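PDB 3DFF: teicoplanin pseudoaglycone deacetylases Orf2 from Actinoplanes teichomyceticus, which probably removes an acetyl group from the teicoplanin pseudoaglycone by zinc-dependent amide hydrolysis during antibiotic biosynthesis. Local coordinates for residues Val182-Glu186 and Thr263-Val267; Arg168-Phe173 and Val198-Phe204; Ile158-His164 and Tyr190-Gly196; Thr8-Ala12 and Ala36-Val40; Val21-Ala26 and Lys222-Val226. All coordinates share one frame; numbering follows the deposited sequence.

In the fold
Interactions 1 and 4 lie in the same mixed sheet: interaction 4 pairs its parallel strands 9-14 and 37-42, interaction 1 joins strand 182-185 to antiparallel strand 263-269, and W185 CZ3 meets A12 CB at 4.2 Å. The helix of interaction 2 (162-178) lies on the side of interaction 1 that bears V182 and V267, with L172 CD2 3.6 Å from V267 CG1. The same helix begins in interaction 3, where I158 CG1 lies 3.8 Å from V198 CG1 of interaction 2. Interaction 5 packs helix 216-226 on helix 19-33. The side chains of W185 and L22 come about 8 and 7 Å from the zinc ion bound by H16, D19 and H164.

Interaction 1: residues Val182-Glu186 and Thr263-Val267; sequences VRLWE and TTWPV
R183 bends at its third torsion (chi3 68°) and reaches back over strand 263-267 to grip T264 side-on: NE and NH2 both donate to OG1, at 3.1 and 2.9 Å, and this oxygen lies in the guanidinium plane. The C of W265 and the N of P266 lie over one face of the group. Backbone bonds pair the strands antiparallel, L184 and W265 exchanging two as a hydrogen-bonded pair. Here strand 182-185, the last of the parallel run in the mixed sheet, meets a reversed neighbour. On the face opposite R183, L184 CG is pressed to 3.4 Å from V267 CG2, tight for two carbons, and V182 CG1 touches V267 CB. W265 slants past the strand end, its CH2 3.9 Å from E186 CB. The extended E186 chain runs by T263 to a hydrogen bond between OE1 and H250 NE2, residues that bind a zinc ion in a crystal structure of this protein, though none is bound to them here; water 2 joins OE1 to T263 N.

Interaction 2: residues Arg168-Phe173 and Val198-Phe204; sequences RDAALF and VELPQGF
L172 sets its CB almost squarely over the ring of F204, 4.1 Å from the centroid and 11° off the normal, a CH-pi contact. Its CD1 reaches on to P201 CD at 3.7 Å. F173 CE1 meets P201 CB at 3.9 Å, and F204 CE2 lies at the edge of the F173 ring. D169 OD1 also approaches P201, 3.3 Å from its CG. Along the loop, L200 CD2 lies over one face of the R168 guanidinium and touches R168 CD at 3.6 Å. D169 holds this flat group on one side: NE and NH2 of R168 both donate to D169 OD1 at 3.0 Å, in the guanidinium plane, and the bend at chi3 (65°) turns the group to it. NH1 bonds A156 O, and water 3 links NH2 to E199 O. A type II turn from P201 to F204 brings the phenylalanine back to the helix. Helix 162-178 lies between helix 126-147, which packs on A170 and F173, and strands 182-185 and 263-269, which meet L172.

Interaction 3: residues Ile158-His164 and Tyr190-Gly196; sequences IGEHPDH and YAVFKSG. With ZN (zinc ion), chain B.
I158 packs along segment 190-196. Its CG2 branch slides past K194 CB at 3.8 Å and lies beside A191, and I158 CG1 approaches G196 O at 3.5 Å. The carbonyl oxygen, I158 O, sits over a face of the Y190 ring, 3.5 Å from Y190 CG. Y190 has two conformers, and its contacts here are those of one of them. G159 follows with a positive phi, its CA 3.8 Å from Y190 CD1. H161, at the N-cap position of helix 162-178, sends CB to within 3.7 Å of Y190 OH, while its ring meets that of H16 edge-to-face. D163 OD2 bonds NE2 of H16, a zinc ligand, from the second shell. H164 closes the segment: its ring presents a face to the edge of Y190 in an offset edge-to-face pair, planes 71° apart, which Y190 reaches with CG anti to its carbonyl carbon (chi1 -78°). H164 NE2 binds the zinc ion at 2.1 Å, alongside H16 and D19, and its ND1 is bonded to D187 OD1, which fixes the rotation of the imidazole. Water 4, a zinc ligand, lies 2.6 Å from Y190 OH at the edge of the ring, in its plane. In this conformer the tyrosine is therefore a second-shell partner of a metal-bound water, consistent with a part in placing that water beside the metal of this hydrolase.

Interaction 4: residues Thr8-Ala12 and Ala36-Val40; sequences TRLLA and ANVLV
R9 and N37 carry the two flat side-chain groups of this pairing, and they meet through aliphatic carbons: R9 CG lies 4.2 Å from N37 CB, while the guanidinium leads away from strand 37-40. The side chain of F147, from helix 126-147, touches both residues, and also L11 and L39 further along the same face. There the two leucines lie side by side and point the same way. Each has CG anti to its backbone nitrogen (chi1 176° in L11, -179° in L39), so that L11 CD1 comes 4.1 Å from L39 CD2 and 3.6 Å from L39 O. Between the strands four backbone bonds alternate, from N37 N to T8 O at 2.8 Å to A12 N to L39 O at 2.9 Å, in parallel register. The two strands are the first and last elements of a right-handed beta-alpha-beta crossover whose connection is helix 19-33, a Rossmann-like unit as in other PIG-L family deacetylases. The face turned to that helix bears L10, V38, A12 and V40. A12 CB meets V40 CG2 at 4.0 Å, and L10 and V38 pack on A31. At the N-terminal end of the pairing, T8 CB lies 3.8 Å from A36 CB.

Interaction 5: residues Val21-Ala26 and Lys222-Val226; sequences VLSFGA and KFQAV
V21, L22, A225 and V226 make the apolar part of the contact. V21 CG1 fits beside A225 CB and V226 CG2, 3.8 Å from each, and L22 CD2 meets V226 CG1 at the same distance, the two side chains at about a right angle. The helices run antiparallel, their segment axes 151° apart and 9.0 Å from each other, and G25, without a side chain, lets K222 come close: its CA is 3.9 Å from K222 CG. The polar part belongs to K222, whose fully extended chain, with CG anti to the backbone N (chi1 180°), runs past G25 and A26 so that CD lies 3.7 Å from A26 N. NZ then donates to L22 O at 2.9 Å, from above the carbonyl plane. The same ammonium also makes a salt bridge to E262 OE1 and a hydrogen bond with Y260 OH. E262 OE1 in turn accepts from A26 N. In a regular helix A26 N would bond to L22 O, but F24 departs from helical angles (phi -144°) and the two atoms stand 6.6 Å apart. Lysine and glutamate thus take over the two ends of the missing bond, satisfying buried backbone groups, and the carboxylate probably keeps the buried K222 charged.

Interaction 1: residues Val182-Glu186 and Thr263-Val267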
# COMPACT_ATOMS: atom_id res chain seq x y z
N VAL A 182 -3.07 -5.68 -14.82
CA VAL A 182 -2.62 -5.31 -13.49
C VAL A 182 -1.09 -5.27 -13.43
O VAL A 182 -0.42 -6.05 -14.09
CB VAL A 182 -3.21 -6.26 -12.42
CG1 VAL A 182 -2.70 -7.68 -12.57
CG2 VAL A 182 -2.98 -5.71 -11.00
N ARG A 183 -0.56 -4.33 -12.64
CA ARG A 183 0.87 -4.22 -12.40
C ARG A 183 1.06 -4.12 -10.90
O ARG A 183 0.13 -3.75 -10.18
CB ARG A 183 1.47 -2.98 -13.06
CG ARG A 183 1.31 -2.90 -14.58
CD ARG A 183 1.95 -1.64 -15.13
NE ARG A 183 3.41 -1.64 -15.01
CZ ARG A 183 4.24 -2.24 -15.88
NH1 ARG A 183 3.75 -2.90 -16.92
NH2 ARG A 183 5.55 -2.20 -15.68
N LEU A 184 2.25 -4.49 -10.42
CA LEU A 184 2.59 -4.32 -9.01
C LEU A 184 3.70 -3.30 -8.89
O LEU A 184 4.65 -3.33 -9.67
CB LEU A 184 3.06 -5.63 -8.40
CG LEU A 184 2.17 -6.85 -8.63
CD1 LEU A 184 2.72 -8.06 -7.90
CD2 LEU A 184 0.72 -6.57 -8.21
N TRP A 185 3.63 -2.43 -7.89
CA TRP A 185 4.73 -1.50 -7.65
C TRP A 185 5.68 -2.09 -6.62
O TRP A 185 5.32 -2.98 -5.84
CB TRP A 185 4.23 -0.12 -7.19
CG TRP A 185 3.46 -0.12 -5.90
CD1 TRP A 185 3.89 -0.53 -4.66
CD2 TRP A 185 2.11 0.33 -5.72
NE1 TRP A 185 2.88 -0.37 -3.72
CE2 TRP A 185 1.78 0.15 -4.35
CE3 TRP A 185 1.14 0.85 -6.58
CZ2 TRP A 185 0.52 0.51 -3.83
CZ3 TRP A 185 -0.13 1.18 -6.06
CH2 TRP A 185 -0.40 1.02 -4.70
N GLU A 186 6.90 -1.56 -6.62
CA GLU A 186 7.88 -1.97 -5.63
C GLU A 186 7.56 -1.26 -4.32
O GLU A 186 7.58 -0.02 -4.27
CB GLU A 186 9.27 -1.58 -6.15
CG GLU A 186 10.38 -2.07 -5.27
CD GLU A 186 11.74 -1.60 -5.75
OE1 GLU A 186 11.87 -0.44 -6.21
OE2 GLU A 186 12.69 -2.41 -5.66
N THR A 263 9.89 1.51 -9.80
CA THR A 263 9.88 0.18 -10.40
C THR A 263 8.50 -0.47 -10.27
O THR A 263 7.93 -0.51 -9.17
CB THR A 263 10.96 -0.69 -9.74
OG1 THR A 263 12.25 -0.08 -9.98
CG2 THR A 263 10.98 -2.10 -10.30
N THR A 264 7.99 -0.97 -11.40
CA THR A 264 6.74 -1.74 -11.44
C THR A 264 6.91 -2.99 -12.32
O THR A 264 7.77 -3.03 -13.19
CB THR A 264 5.55 -0.89 -11.96
OG1 THR A 264 5.78 -0.47 -13.33
CG2 THR A 264 5.30 0.34 -11.09
N TRP A 265 6.08 -4.01 -12.08
CA TRP A 265 6.12 -5.22 -12.89
C TRP A 265 4.73 -5.53 -13.37
O TRP A 265 3.77 -5.39 -12.59
CB TRP A 265 6.58 -6.42 -12.07
CG TRP A 265 7.94 -6.34 -11.51
CD1 TRP A 265 9.10 -6.78 -12.08
CD2 TRP A 265 8.30 -5.82 -10.22
NE1 TRP A 265 10.16 -6.55 -11.24
CE2 TRP A 265 9.70 -5.96 -10.09
CE3 TRP A 265 7.57 -5.24 -9.17
CZ2 TRP A 265 10.39 -5.55 -8.94
CZ3 TRP A 265 8.26 -4.84 -8.02
CH2 TRP A 265 9.66 -4.99 -7.93
N PRO A 266 4.58 -5.99 -14.62
CA PRO A 266 3.25 -6.46 -15.02
C PRO A 266 3.04 -7.84 -14.41
O PRO A 266 4.00 -8.57 -14.21
CB PRO A 266 3.36 -6.55 -16.54
CG PRO A 266 4.83 -6.86 -16.78
CD PRO A 266 5.58 -6.11 -15.71
N VAL A 267 1.79 -8.18 -14.09
CA VAL A 267 1.47 -9.51 -13.63
C VAL A 267 0.74 -10.25 -14.75
O VAL A 267 -0.27 -9.76 -15.26
CB VAL A 267 0.55 -9.52 -12.40
CG1 VAL A 267 0.46 -10.93 -11.84
CG2 VAL A 267 1.11 -8.59 -11.35
O HOH W 1 -2.20 -8.18 -16.29
O HOH W 2 10.57 1.78 -6.96

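Interaction 2: residues Arg168-Phe173 and Val198-Phe204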
# COMPACT_ATOMS: atom_id res chain seq x y z
N ARG A 168 -2.69 -7.50 -2.33
CA ARG A 168 -2.10 -7.91 -3.59
C ARG A 168 -2.86 -9.11 -4.13
O ARG A 168 -3.29 -9.10 -5.29
CB ARG A 168 -0.62 -8.23 -3.41
CG ARG A 168 0.03 -8.82 -4.68
CD ARG A 168 1.30 -9.57 -4.34
NE ARG A 168 1.02 -10.76 -3.51
CZ ARG A 168 1.93 -11.37 -2.76
NH1 ARG A 168 3.19 -10.92 -2.69
NH2 ARG A 168 1.57 -12.42 -2.04
N ASP A 169 -3.05 -10.12 -3.29
CA ASP A 169 -3.71 -11.37 -3.71
C ASP A 169 -5.15 -11.06 -4.15
O ASP A 169 -5.58 -11.47 -5.22
CB ASP A 169 -3.68 -12.42 -2.60
CG ASP A 169 -2.27 -12.94 -2.32
OD1 ASP A 169 -1.30 -12.55 -3.02
OD2 ASP A 169 -2.12 -13.79 -1.42
N ALA A 170 -5.89 -10.31 -3.34
CA ALA A 170 -7.28 -9.95 -3.69
C ALA A 170 -7.33 -9.20 -5.03
O ALA A 170 -8.21 -9.47 -5.86
CB ALA A 170 -7.88 -9.09 -2.61
N ALA A 171 -6.41 -8.26 -5.24
CA ALA A 171 -6.36 -7.53 -6.52
C ALA A 171 -6.05 -8.47 -7.71
O ALA A 171 -6.63 -8.30 -8.79
CB ALA A 171 -5.34 -6.38 -6.47
N LEU A 172 -5.16 -9.44 -7.51
CA LEU A 172 -4.82 -10.40 -8.57
C LEU A 172 -6.05 -11.22 -8.93
O LEU A 172 -6.38 -11.39 -10.11
CB LEU A 172 -3.66 -11.31 -8.15
CG LEU A 172 -2.31 -10.58 -8.03
CD1 LEU A 172 -1.23 -11.61 -7.65
CD2 LEU A 172 -1.89 -9.84 -9.30
N PHE A 173 -6.75 -11.72 -7.91
CA PHE A 173 -7.95 -12.52 -8.14
C PHE A 173 -9.03 -11.71 -8.85
O PHE A 173 -9.63 -12.19 -9.83
CB PHE A 173 -8.49 -13.12 -6.83
CG PHE A 173 -7.51 -14.01 -6.11
CD1 PHE A 173 -6.56 -14.75 -6.79
CD2 PHE A 173 -7.57 -14.12 -4.71
CE1 PHE A 173 -5.67 -15.58 -6.11
CE2 PHE A 173 -6.68 -14.94 -4.03
CZ PHE A 173 -5.72 -15.67 -4.73
N VAL A 198 9.20 -11.99 -4.29
CA VAL A 198 7.92 -12.31 -3.67
C VAL A 198 7.32 -13.60 -4.23
O VAL A 198 7.63 -14.01 -5.35
CB VAL A 198 6.86 -11.15 -3.78
CG1 VAL A 198 7.30 -9.92 -2.98
CG2 VAL A 198 6.57 -10.78 -5.23
N GLU A 199 6.49 -14.25 -3.42
CA GLU A 199 5.79 -15.45 -3.83
C GLU A 199 4.35 -15.04 -4.12
O GLU A 199 3.63 -14.60 -3.22
CB GLU A 199 5.87 -16.51 -2.72
CG GLU A 199 4.92 -17.73 -2.89
CD GLU A 199 5.61 -18.97 -3.47
OE1 GLU A 199 4.91 -19.83 -4.08
OE2 GLU A 199 6.85 -19.11 -3.31
N LEU A 200 3.94 -15.18 -5.38
CA LEU A 200 2.59 -14.85 -5.81
C LEU A 200 1.68 -16.09 -5.70
O LEU A 200 2.17 -17.21 -5.65
CB LEU A 200 2.62 -14.36 -7.26
CG LEU A 200 3.39 -13.05 -7.50
CD1 LEU A 200 3.37 -12.68 -8.97
CD2 LEU A 200 2.83 -11.88 -6.66
N PRO A 201 0.35 -15.88 -5.68
CA PRO A 201 -0.53 -17.07 -5.71
C PRO A 201 -0.34 -17.87 -6.98
O PRO A 201 0.02 -17.31 -8.02
CB PRO A 201 -1.95 -16.48 -5.67
CG PRO A 201 -1.77 -15.06 -5.17
CD PRO A 201 -0.40 -14.62 -5.61
N GLN A 202 -0.59 -19.17 -6.88
CA GLN A 202 -0.42 -20.10 -8.00
C GLN A 202 -1.11 -19.57 -9.24
O GLN A 202 -2.23 -19.07 -9.18
CB GLN A 202 -0.95 -21.49 -7.62
CG GLN A 202 -0.62 -22.60 -8.63
CD GLN A 202 0.83 -23.11 -8.57
OE1 GLN A 202 1.29 -23.83 -9.47
NE2 GLN A 202 1.55 -22.77 -7.50
N GLY A 203 -0.43 -19.68 -10.38
CA GLY A 203 -0.99 -19.24 -11.64
C GLY A 203 -0.60 -17.86 -12.13
O GLY A 203 -0.85 -17.52 -13.28
N PHE A 204 -0.01 -17.04 -11.25
CA PHE A 204 0.45 -15.70 -11.61
C PHE A 204 1.97 -15.57 -11.55
O PHE A 204 2.61 -16.20 -10.72
CB PHE A 204 -0.12 -14.65 -10.64
CG PHE A 204 -1.62 -14.58 -10.64
CD1 PHE A 204 -2.30 -13.77 -11.57
CD2 PHE A 204 -2.35 -15.30 -9.71
CE1 PHE A 204 -3.69 -13.70 -11.58
CE2 PHE A 204 -3.74 -15.24 -9.71
CZ PHE A 204 -4.42 -14.43 -10.64
O HOH W 3 3.46 -14.16 -0.56

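Interaction 3: residues Ile158-His164 and Tyr190-Gly196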
# COMPACT_ATOMS: atom_id res chain seq x y z
N ILE A 158 6.43 -6.65 -1.13
CA ILE A 158 7.80 -6.75 -0.62
C ILE A 158 7.77 -6.32 0.85
O ILE A 158 7.14 -5.32 1.20
CB ILE A 158 8.75 -5.89 -1.46
CG1 ILE A 158 8.87 -6.48 -2.87
CG2 ILE A 158 10.14 -5.74 -0.80
CD1 ILE A 158 9.37 -5.49 -3.92
N GLY A 159 8.43 -7.11 1.71
CA GLY A 159 8.37 -6.86 3.14
C GLY A 159 7.37 -7.73 3.88
O GLY A 159 7.38 -7.78 5.11
N GLU A 160 6.49 -8.39 3.11
CA GLU A 160 5.59 -9.45 3.60
C GLU A 160 4.58 -8.99 4.68
O GLU A 160 4.14 -9.81 5.50
CB GLU A 160 6.39 -10.69 4.08
CG GLU A 160 7.26 -11.34 2.98
CD GLU A 160 8.10 -12.52 3.48
OE1 GLU A 160 9.19 -12.75 2.91
OE2 GLU A 160 7.67 -13.22 4.42
N HIS A 161 4.20 -7.71 4.67
CA HIS A 161 3.17 -7.26 5.62
C HIS A 161 1.87 -7.99 5.25
O HIS A 161 1.45 -7.98 4.08
CB HIS A 161 2.95 -5.75 5.59
CG HIS A 161 2.00 -5.27 6.64
ND1 HIS A 161 2.39 -4.44 7.67
CD2 HIS A 161 0.68 -5.51 6.83
CE1 HIS A 161 1.35 -4.18 8.44
NE2 HIS A 161 0.30 -4.83 7.96
N PRO A 162 1.23 -8.65 6.23
CA PRO A 162 0.02 -9.43 5.90
C PRO A 162 -1.06 -8.64 5.14
O PRO A 162 -1.76 -9.20 4.28
CB PRO A 162 -0.51 -9.83 7.28
CG PRO A 162 0.67 -9.75 8.21
CD PRO A 162 1.63 -8.76 7.65
N ASP A 163 -1.20 -7.36 5.48
CA ASP A 163 -2.19 -6.51 4.83
C ASP A 163 -1.79 -6.25 3.38
O ASP A 163 -2.65 -6.10 2.51
CB ASP A 163 -2.34 -5.18 5.56
CG ASP A 163 -3.03 -5.31 6.92
OD1 ASP A 163 -3.67 -6.35 7.18
OD2 ASP A 163 -2.96 -4.34 7.72
N HIS A 164 -0.49 -6.16 3.13
CA HIS A 164 0.01 -5.97 1.76
C HIS A 164 -0.21 -7.22 0.94
O HIS A 164 -0.63 -7.13 -0.22
CB HIS A 164 1.50 -5.61 1.77
CG HIS A 164 1.76 -4.19 2.17
ND1 HIS A 164 2.69 -3.39 1.52
CD2 HIS A 164 1.22 -3.42 3.15
CE1 HIS A 164 2.69 -2.19 2.08
NE2 HIS A 164 1.82 -2.18 3.07
N TYR A 190 10.06 -0.24 1.99
CA TYR A 190 10.37 -1.66 2.29
C TYR A 190 11.48 -2.23 1.43
O TYR A 190 12.33 -2.99 1.90
CB TYR A 190 9.16 -2.54 2.03
CG TYR A 190 8.06 -2.53 3.06
CD1 TYR A 190 8.18 -3.27 4.24
CD2 TYR A 190 6.88 -1.82 2.83
CE1 TYR A 190 7.15 -3.29 5.17
CE2 TYR A 190 5.84 -1.84 3.76
CZ TYR A 190 5.98 -2.58 4.92
OH TYR A 190 4.96 -2.60 5.83
N ALA A 191 11.45 -1.89 0.15
CA ALA A 191 12.37 -2.50 -0.82
C ALA A 191 13.82 -2.09 -0.57
O ALA A 191 14.75 -2.71 -1.11
CB ALA A 191 11.95 -2.17 -2.22
N VAL A 192 14.02 -1.05 0.22
CA VAL A 192 15.38 -0.59 0.54
C VAL A 192 16.03 -1.58 1.51
O VAL A 192 17.26 -1.69 1.58
CB VAL A 192 15.36 0.88 1.10
CG1 VAL A 192 16.75 1.34 1.57
CG2 VAL A 192 14.84 1.84 0.04
N PHE A 193 15.20 -2.34 2.22
CA PHE A 193 15.67 -3.27 3.25
C PHE A 193 15.39 -4.74 2.99
O PHE A 193 15.71 -5.58 3.84
CB PHE A 193 15.04 -2.95 4.61
CG PHE A 193 15.07 -1.52 4.97
CD1 PHE A 193 16.24 -0.94 5.48
CD2 PHE A 193 13.94 -0.74 4.83
CE1 PHE A 193 16.27 0.40 5.82
CE2 PHE A 193 13.96 0.60 5.16
CZ PHE A 193 15.13 1.18 5.66
N LYS A 194 14.78 -5.07 1.84
CA LYS A 194 14.40 -6.46 1.52
C LYS A 194 14.90 -6.90 0.15
O LYS A 194 15.16 -6.06 -0.72
CB LYS A 194 12.89 -6.64 1.62
CG LYS A 194 12.29 -6.25 2.96
CD LYS A 194 12.61 -7.28 4.04
CE LYS A 194 12.16 -6.80 5.40
NZ LYS A 194 12.35 -7.89 6.41
N SER A 195 15.02 -8.21 -0.06
CA SER A 195 15.63 -8.74 -1.29
C SER A 195 14.89 -8.33 -2.56
O SER A 195 15.51 -8.11 -3.61
CB SER A 195 15.75 -10.27 -1.24
OG SER A 195 14.48 -10.89 -1.36
N GLY A 196 13.56 -8.24 -2.45
CA GLY A 196 12.71 -7.90 -3.58
C GLY A 196 11.86 -9.05 -4.08
O GLY A 196 10.81 -8.83 -4.68
ZN ZN B . 1.46 -0.44 4.26
O HOH W 4 2.81 -1.18 5.54
O HOH W 5 1.61 1.43 5.23

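Interaction 4: residues Thr8-Ala12 and Ala36-Val40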
# COMPACT_ATOMS: atom_id res chain seq x y z
N THR A 8 -7.82 6.75 -20.48
CA THR A 8 -7.09 5.96 -19.45
C THR A 8 -7.73 6.17 -18.09
O THR A 8 -7.84 7.30 -17.61
CB THR A 8 -5.61 6.34 -19.37
OG1 THR A 8 -5.01 6.22 -20.66
CG2 THR A 8 -4.86 5.42 -18.40
N ARG A 9 -8.14 5.06 -17.48
CA ARG A 9 -8.73 5.05 -16.15
C ARG A 9 -7.82 4.17 -15.27
O ARG A 9 -7.80 2.96 -15.41
CB ARG A 9 -10.16 4.50 -16.21
CG ARG A 9 -11.17 5.39 -16.96
CD ARG A 9 -12.55 4.72 -17.05
NE ARG A 9 -12.90 4.36 -18.43
CZ ARG A 9 -12.53 3.24 -19.05
NH1 ARG A 9 -11.78 2.33 -18.44
NH2 ARG A 9 -12.91 3.02 -20.30
N LEU A 10 -7.07 4.81 -14.37
CA LEU A 10 -6.07 4.12 -13.57
C LEU A 10 -6.59 3.92 -12.14
O LEU A 10 -6.85 4.90 -11.45
CB LEU A 10 -4.77 4.92 -13.56
CG LEU A 10 -3.61 4.42 -12.69
CD1 LEU A 10 -3.16 3.05 -13.12
CD2 LEU A 10 -2.46 5.39 -12.76
N LEU A 11 -6.74 2.67 -11.73
CA LEU A 11 -7.14 2.36 -10.35
C LEU A 11 -5.93 1.85 -9.59
O LEU A 11 -5.41 0.78 -9.92
CB LEU A 11 -8.24 1.29 -10.33
CG LEU A 11 -8.72 0.76 -8.96
CD1 LEU A 11 -9.34 1.89 -8.10
CD2 LEU A 11 -9.68 -0.41 -9.16
N ALA A 12 -5.49 2.63 -8.60
CA ALA A 12 -4.41 2.19 -7.71
C ALA A 12 -5.07 1.60 -6.48
O ALA A 12 -6.04 2.15 -5.95
CB ALA A 12 -3.50 3.33 -7.36
N ALA A 36 -5.18 11.15 -17.51
CA ALA A 36 -5.85 9.92 -17.08
C ALA A 36 -6.82 10.22 -15.94
O ALA A 36 -6.62 11.16 -15.19
CB ALA A 36 -4.84 8.86 -16.66
N ASN A 37 -7.87 9.42 -15.82
CA ASN A 37 -8.76 9.49 -14.67
C ASN A 37 -8.16 8.55 -13.61
O ASN A 37 -8.07 7.35 -13.85
CB ASN A 37 -10.17 9.05 -15.06
CG ASN A 37 -11.19 9.24 -13.95
OD1 ASN A 37 -10.91 9.85 -12.90
ND2 ASN A 37 -12.40 8.73 -14.17
N VAL A 38 -7.73 9.12 -12.49
CA VAL A 38 -6.96 8.37 -11.48
C VAL A 38 -7.73 8.29 -10.17
O VAL A 38 -8.19 9.31 -9.64
CB VAL A 38 -5.56 9.01 -11.24
CG1 VAL A 38 -4.75 8.18 -10.23
CG2 VAL A 38 -4.79 9.17 -12.57
N LEU A 39 -7.86 7.06 -9.67
CA LEU A 39 -8.51 6.80 -8.38
C LEU A 39 -7.62 5.91 -7.54
O LEU A 39 -7.22 4.84 -7.99
CB LEU A 39 -9.86 6.12 -8.58
CG LEU A 39 -10.69 5.80 -7.31
CD1 LEU A 39 -11.04 7.05 -6.53
CD2 LEU A 39 -11.94 5.03 -7.72
N VAL A 40 -7.36 6.34 -6.31
CA VAL A 40 -6.53 5.57 -5.38
C VAL A 40 -7.44 5.06 -4.27
O VAL A 40 -7.91 5.85 -3.44
CB VAL A 40 -5.40 6.42 -4.82
CG1 VAL A 40 -4.55 5.62 -3.81
CG2 VAL A 40 -4.50 6.94 -5.99

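Interaction 5: residues Val21-Ala26 and Lys222-Val226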
# COMPACT_ATOMS: atom_id res chain seq x y z
N VAL A 21 1.19 6.37 -2.28
CA VAL A 21 1.95 7.62 -2.47
C VAL A 21 3.45 7.34 -2.32
O VAL A 21 4.26 7.73 -3.17
CB VAL A 21 1.45 8.75 -1.57
CG1 VAL A 21 2.37 9.97 -1.67
CG2 VAL A 21 0.01 9.12 -1.96
N LEU A 22 3.83 6.65 -1.25
CA LEU A 22 5.24 6.29 -1.05
C LEU A 22 5.82 5.53 -2.23
O LEU A 22 6.99 5.76 -2.62
CB LEU A 22 5.38 5.40 0.18
CG LEU A 22 5.31 6.11 1.52
CD1 LEU A 22 5.06 5.09 2.62
CD2 LEU A 22 6.60 6.91 1.79
N SER A 23 5.04 4.60 -2.77
CA SER A 23 5.56 3.67 -3.76
C SER A 23 5.37 4.12 -5.20
O SER A 23 6.16 3.74 -6.08
CB SER A 23 4.93 2.28 -3.59
OG SER A 23 5.14 1.79 -2.28
N PHE A 24 4.33 4.92 -5.43
CA PHE A 24 3.86 5.15 -6.81
C PHE A 24 3.36 6.58 -7.00
O PHE A 24 2.71 6.88 -8.01
CB PHE A 24 2.77 4.10 -7.13
CG PHE A 24 2.41 3.99 -8.61
CD1 PHE A 24 3.38 3.73 -9.57
CD2 PHE A 24 1.09 4.11 -9.01
CE1 PHE A 24 3.04 3.62 -10.93
CE2 PHE A 24 0.73 3.99 -10.36
CZ PHE A 24 1.70 3.75 -11.32
N GLY A 25 3.68 7.47 -6.06
CA GLY A 25 3.17 8.83 -6.10
C GLY A 25 3.60 9.56 -7.36
O GLY A 25 2.83 10.32 -7.92
N ALA A 26 4.84 9.34 -7.79
CA ALA A 26 5.32 9.96 -9.04
C ALA A 26 4.50 9.47 -10.23
O ALA A 26 4.05 10.28 -11.05
CB ALA A 26 6.81 9.71 -9.25
N LYS A 222 5.62 14.23 -5.59
CA LYS A 222 5.56 13.00 -4.81
C LYS A 222 6.06 13.23 -3.38
O LYS A 222 5.38 12.91 -2.41
CB LYS A 222 6.41 11.90 -5.45
CG LYS A 222 6.37 10.57 -4.64
CD LYS A 222 7.38 9.54 -5.17
CE LYS A 222 7.43 8.32 -4.26
NZ LYS A 222 8.06 7.12 -4.91
N PHE A 223 7.28 13.76 -3.24
CA PHE A 223 7.88 13.95 -1.92
C PHE A 223 7.07 14.91 -1.05
O PHE A 223 6.93 14.68 0.15
CB PHE A 223 9.36 14.38 -2.04
CG PHE A 223 10.30 13.27 -2.49
CD1 PHE A 223 9.82 12.03 -2.92
CD2 PHE A 223 11.67 13.49 -2.50
CE1 PHE A 223 10.70 11.01 -3.36
CE2 PHE A 223 12.56 12.49 -2.93
CZ PHE A 223 12.08 11.26 -3.36
N GLN A 224 6.54 15.99 -1.64
CA GLN A 224 5.66 16.91 -0.91
C GLN A 224 4.41 16.16 -0.45
O GLN A 224 3.94 16.37 0.66
CB GLN A 224 5.26 18.10 -1.79
CG GLN A 224 6.36 19.12 -1.98
CD GLN A 224 6.14 20.03 -3.18
OE1 GLN A 224 5.05 20.09 -3.75
NE2 GLN A 224 7.19 20.75 -3.57
N ALA A 225 3.89 15.28 -1.30
CA ALA A 225 2.70 14.49 -0.95
C ALA A 225 2.99 13.53 0.21
O ALA A 225 2.20 13.44 1.16
CB ALA A 225 2.17 13.73 -2.16
N VAL A 226 4.11 12.83 0.14
CA VAL A 226 4.54 11.99 1.26
C VAL A 226 4.53 12.79 2.57
O VAL A 226 4.06 12.30 3.61
CB VAL A 226 5.94 11.37 1.00
CG1 VAL A 226 6.47 10.68 2.25
CG2 VAL A 226 5.88 10.40 -0.16